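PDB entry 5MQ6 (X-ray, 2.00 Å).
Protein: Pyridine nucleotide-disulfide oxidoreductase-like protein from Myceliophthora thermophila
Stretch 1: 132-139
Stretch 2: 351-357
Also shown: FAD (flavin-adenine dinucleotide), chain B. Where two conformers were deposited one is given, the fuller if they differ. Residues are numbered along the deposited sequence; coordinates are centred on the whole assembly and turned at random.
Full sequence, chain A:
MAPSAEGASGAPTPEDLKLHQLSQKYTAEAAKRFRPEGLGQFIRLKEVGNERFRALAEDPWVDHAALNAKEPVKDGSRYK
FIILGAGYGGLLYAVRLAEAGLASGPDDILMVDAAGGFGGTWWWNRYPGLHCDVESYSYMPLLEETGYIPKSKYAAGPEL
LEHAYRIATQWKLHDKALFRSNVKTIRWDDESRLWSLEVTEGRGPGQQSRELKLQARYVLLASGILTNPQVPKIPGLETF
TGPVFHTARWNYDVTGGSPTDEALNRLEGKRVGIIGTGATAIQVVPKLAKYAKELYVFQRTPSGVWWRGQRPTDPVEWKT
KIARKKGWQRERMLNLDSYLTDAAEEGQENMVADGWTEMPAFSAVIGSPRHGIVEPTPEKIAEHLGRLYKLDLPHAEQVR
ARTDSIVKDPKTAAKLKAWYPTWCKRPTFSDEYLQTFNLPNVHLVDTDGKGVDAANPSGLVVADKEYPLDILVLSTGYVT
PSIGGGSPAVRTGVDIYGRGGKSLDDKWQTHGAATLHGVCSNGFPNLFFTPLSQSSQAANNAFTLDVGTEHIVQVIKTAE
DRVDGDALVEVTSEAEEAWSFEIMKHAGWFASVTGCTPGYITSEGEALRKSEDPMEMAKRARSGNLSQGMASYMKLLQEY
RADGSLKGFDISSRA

Stretch 1 132-139: CDVESYSY
Stretch 2, residues 351-357: MVADGWT

Ser-136 to Tyr-139 of stretch 1 are helical, and Glu-135 sits at the N-cap position. Stretch 2 is loop from Met-351 to Asp-354 and enters a 3-10 segment at Gly-355. The two belong to one chain but lie more than 200 residues apart in sequence. The contact is small, burying 263 Å² with both sides summed. In register, the CA of Val-134 lies 8.0 Å from the CA of Trp-356, and the CA of Glu-135 lies 7.3 Å from the CA of Val-352. The two stretches therefore pair in opposite sequence order.

One direct hydrogen bond joins them. Trp-356 NE1 donates to Asp-133 O at 2.7 Å, with a nearly straight N-H...acceptor angle of 169°. The carbonyl oxygen sits at the edge of the indole, near its plane, where the N-H points. Trp-356 has chi1 -75° (m) and chi2 104°, and its CA-to-CB bond points toward stretch 1. Asp-133, at phi/psi -94/-10, offers its backbone oxygen; its CA-to-CB bond points sideways, with chi1 61° (p).

A water makes a second, indirect link. It accepts from Glu-135 N at 2.8 Å and donates to Asp-354 OD2 at 2.7 Å. Glu-135 N and Asp-354 OD2 are themselves 4.5 Å apart, so the water spans the gap. Asp-354 is extended at phi/psi -123/-168, with chi1 79° (p).

Van der Waals contacts add to these polar links; one pair, Val-134 with Trp-356, is apolar. Val-134 (phi/psi -101/143, chi1 t) brings CG2 to 4.2 Å from Trp-356 CE2. The CA-to-CB bond of Val-352 (phi/psi -80/-44, chi1 t) points toward stretch 1. Val-352 CG1 lies 3.5 Å from Glu-135 OE2, and Val-352 CG2 lies 3.8 Å from Ser-138 OG. The valine thus packs against polar side chains.

Bonds within each stretch hold these groups in place. Glu-135 is at phi/psi -39/129, with chi1 and chi2 both t and chi3 67°. Glu-135 O accepts from Ser-138 N at 3.0 Å and from Tyr-139 N at 2.9 Å. Ser-138 OG (chi1 m) donates to Glu-135 OE1 at 2.8 Å. In stretch 2, Trp-356 N donates to Asp-354 OD1 at 3.0 Å. Asp-354 O accepts from Thr-357 N at 3.0 Å and from Thr-357 OG1 (chi1 p) at 2.6 Å. Ala-353 has positive phi, at 54/46, and Gly-355 has phi/psi -63/-24.

Stretch 1 also binds the flavin cofactor. Asp-133 N donates to FAD O4 at 2.6 Å, and Val-134 N makes a weak bond to FAD O4 at 3.4 Å. The backbone of Asp-133 donates to FAD through N and accepts from Trp-356 through O. Tyr-139 (chi1 t, chi2 74°) places one ring face against FAD C4. Tyr-139 OH is hydrogen-bonded to FAD O3' at 2.9 Å, and either could be the donor.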

# COMPACT_ATOMS: atom_id res chain seq x y z
N CYS A 132 -12.02 3.24 -2.47
CA CYS A 132 -11.36 2.39 -1.49
C CYS A 132 -12.05 1.01 -1.63
O CYS A 132 -13.26 0.95 -1.86
CB CYS A 132 -11.53 3.00 -0.07
SG CYS A 132 -13.18 3.27 0.68
N ASP A 133 -11.30 -0.06 -1.47
CA ASP A 133 -11.77 -1.45 -1.57
C ASP A 133 -12.15 -2.03 -0.23
O ASP A 133 -12.83 -3.06 -0.20
CB ASP A 133 -10.76 -2.34 -2.37
CG ASP A 133 -9.32 -2.42 -1.70
OD1 ASP A 133 -9.19 -1.93 -0.52
OD2 ASP A 133 -8.33 -3.00 -2.33
N VAL A 134 -11.84 -1.33 0.87
CA VAL A 134 -12.30 -1.70 2.17
C VAL A 134 -13.49 -0.78 2.50
O VAL A 134 -13.47 0.42 2.15
CB VAL A 134 -11.18 -1.51 3.19
CG1 VAL A 134 -11.64 -1.63 4.61
CG2 VAL A 134 -10.13 -2.53 2.89
N GLU A 135 -14.49 -1.33 3.18
CA GLU A 135 -15.59 -0.49 3.71
C GLU A 135 -15.11 0.87 4.27
O GLU A 135 -14.27 0.92 5.17
CB GLU A 135 -16.32 -1.23 4.83
CG GLU A 135 -17.60 -0.59 5.38
CD GLU A 135 -18.05 -1.17 6.65
OE1 GLU A 135 -17.28 -0.95 7.65
OE2 GLU A 135 -19.19 -1.80 6.68
N SER A 136 -15.76 1.94 3.82
CA SER A 136 -15.52 3.30 4.27
C SER A 136 -15.52 3.46 5.79
O SER A 136 -14.63 4.17 6.36
CB SER A 136 -16.53 4.22 3.59
OG SER A 136 -17.76 4.09 4.21
N TYR A 137 -16.49 2.82 6.47
CA TYR A 137 -16.65 2.95 7.93
C TYR A 137 -15.46 2.32 8.68
O TYR A 137 -15.17 2.68 9.80
CB TYR A 137 -18.03 2.42 8.48
CG TYR A 137 -19.24 2.62 7.51
CD1 TYR A 137 -19.58 3.90 7.05
CD2 TYR A 137 -19.94 1.55 7.00
CE1 TYR A 137 -20.58 4.10 6.10
CE2 TYR A 137 -20.93 1.71 6.08
CZ TYR A 137 -21.29 2.98 5.64
OH TYR A 137 -22.28 3.15 4.73
N SER A 138 -14.80 1.37 8.04
CA SER A 138 -13.64 0.68 8.59
C SER A 138 -12.33 1.32 8.20
O SER A 138 -11.37 1.25 8.95
CB SER A 138 -13.73 -0.80 8.17
OG SER A 138 -14.83 -1.40 8.94
N TYR A 139 -12.32 1.97 7.03
CA TYR A 139 -11.11 2.48 6.41
C TYR A 139 -10.81 3.94 6.72
O TYR A 139 -9.69 4.27 7.08
CB TYR A 139 -11.15 2.27 4.91
CG TYR A 139 -9.91 2.81 4.26
CD1 TYR A 139 -8.70 2.15 4.38
CD2 TYR A 139 -9.96 3.95 3.48
CE1 TYR A 139 -7.54 2.66 3.78
CE2 TYR A 139 -8.85 4.49 2.90
CZ TYR A 139 -7.62 3.87 3.06
OH TYR A 139 -6.52 4.42 2.45
N MET A 351 -20.02 -7.76 11.17
CA MET A 351 -20.47 -6.38 11.08
C MET A 351 -20.40 -5.84 9.65
O MET A 351 -21.32 -5.13 9.17
CB MET A 351 -19.59 -5.52 11.95
CG MET A 351 -19.65 -5.86 13.40
SD MET A 351 -18.67 -4.75 14.48
CE MET A 351 -19.09 -5.47 16.04
N VAL A 352 -19.30 -6.13 8.97
CA VAL A 352 -19.11 -5.57 7.65
C VAL A 352 -19.87 -6.32 6.59
O VAL A 352 -20.46 -5.67 5.65
CB VAL A 352 -17.60 -5.43 7.28
CG1 VAL A 352 -17.48 -4.81 5.91
CG2 VAL A 352 -16.90 -4.51 8.29
N ALA A 353 -19.79 -7.65 6.68
CA ALA A 353 -20.62 -8.54 5.83
C ALA A 353 -20.49 -8.26 4.34
O ALA A 353 -21.49 -8.16 3.60
CB ALA A 353 -22.10 -8.44 6.23
N ASP A 354 -19.26 -8.11 3.88
CA ASP A 354 -19.03 -7.97 2.49
C ASP A 354 -18.09 -9.05 2.02
O ASP A 354 -17.81 -10.00 2.76
CB ASP A 354 -18.58 -6.52 2.19
CG ASP A 354 -17.11 -6.24 2.52
OD1 ASP A 354 -16.42 -7.12 3.06
OD2 ASP A 354 -16.66 -5.12 2.21
N GLY A 355 -17.59 -8.90 0.80
CA GLY A 355 -16.80 -9.92 0.19
C GLY A 355 -15.49 -10.27 0.85
O GLY A 355 -15.01 -11.35 0.62
N TRP A 356 -14.92 -9.33 1.63
CA TRP A 356 -13.71 -9.61 2.39
C TRP A 356 -13.94 -10.66 3.48
O TRP A 356 -13.00 -11.28 3.92
CB TRP A 356 -13.24 -8.34 3.09
CG TRP A 356 -12.56 -7.32 2.18
CD1 TRP A 356 -13.11 -6.14 1.71
CD2 TRP A 356 -11.20 -7.33 1.75
NE1 TRP A 356 -12.14 -5.43 0.99
CE2 TRP A 356 -10.97 -6.15 1.00
CE3 TRP A 356 -10.15 -8.23 1.90
CZ2 TRP A 356 -9.75 -5.86 0.40
CZ3 TRP A 356 -8.95 -7.94 1.33
CH2 TRP A 356 -8.75 -6.75 0.57
N THR A 357 -15.18 -10.85 3.93
CA THR A 357 -15.49 -11.77 5.02
C THR A 357 -15.70 -13.21 4.53
O THR A 357 -16.08 -14.08 5.33
CB THR A 357 -16.71 -11.26 5.84
OG1 THR A 357 -17.91 -11.28 5.04
CG2 THR A 357 -16.50 -9.86 6.27
PA FAD B . 0.58 7.21 1.34
O1A FAD B . 1.28 6.49 0.24
O2A FAD B . -0.92 7.46 1.29
O5B FAD B . 1.29 8.64 1.52
C5B FAD B . 2.67 8.73 1.59
C4B FAD B . 3.10 10.00 0.89
O4B FAD B . 4.51 10.17 1.17
C3B FAD B . 2.96 10.02 -0.63
O3B FAD B . 2.42 11.24 -1.05
C2B FAD B . 4.37 9.87 -1.13
O2B FAD B . 4.56 10.48 -2.38
C1B FAD B . 5.14 10.55 -0.02
N9A FAD B . 6.54 10.19 0.00
C8A FAD B . 7.05 8.92 0.02
N7A FAD B . 8.37 9.01 -0.00
C5A FAD B . 8.75 10.30 -0.06
C6A FAD B . 10.05 11.00 -0.08
N6A FAD B . 11.23 10.43 -0.10
N1A FAD B . 9.93 12.31 -0.06
C2A FAD B . 8.75 12.96 -0.07
N3A FAD B . 7.55 12.44 -0.06
C4A FAD B . 7.52 11.07 -0.08
N1 FAD B . -5.44 0.35 1.31
C2 FAD B . -6.51 -0.08 2.06
O2 FAD B . -6.34 -0.51 3.20
N3 FAD B . -7.76 -0.02 1.57
C4 FAD B . -7.97 0.44 0.33
O4 FAD B . -9.13 0.48 -0.06
C4X FAD B . -6.90 0.92 -0.56
N5 FAD B . -7.07 1.38 -1.84
C5X FAD B . -5.98 1.78 -2.54
C6 FAD B . -6.12 2.27 -3.93
C7 FAD B . -4.87 2.68 -4.60
C7M FAD B . -4.90 3.21 -6.02
C8 FAD B . -3.53 2.59 -3.95
C8M FAD B . -2.23 3.01 -4.63
C9 FAD B . -3.44 2.11 -2.65
C9A FAD B . -4.60 1.71 -1.93
N10 FAD B . -4.43 1.21 -0.63
C10 FAD B . -5.58 0.84 0.08
C1' FAD B . -3.12 1.18 0.05
C2' FAD B . -2.86 2.67 0.55
O2' FAD B . -1.56 3.09 0.10
C3' FAD B . -3.02 2.88 2.10
O3' FAD B . -4.35 2.52 2.48
C4' FAD B . -2.87 4.32 2.64
O4' FAD B . -3.52 5.38 1.80
C5' FAD B . -1.38 4.64 2.88
O5' FAD B . -1.33 5.81 3.75
P FAD B . 0.18 6.32 4.03
O1P FAD B . 0.01 7.80 4.53
O2P FAD B . 0.85 5.22 4.86
O3P FAD B . 0.95 6.25 2.57
O HOH W 1 -14.64 -4.09 3.72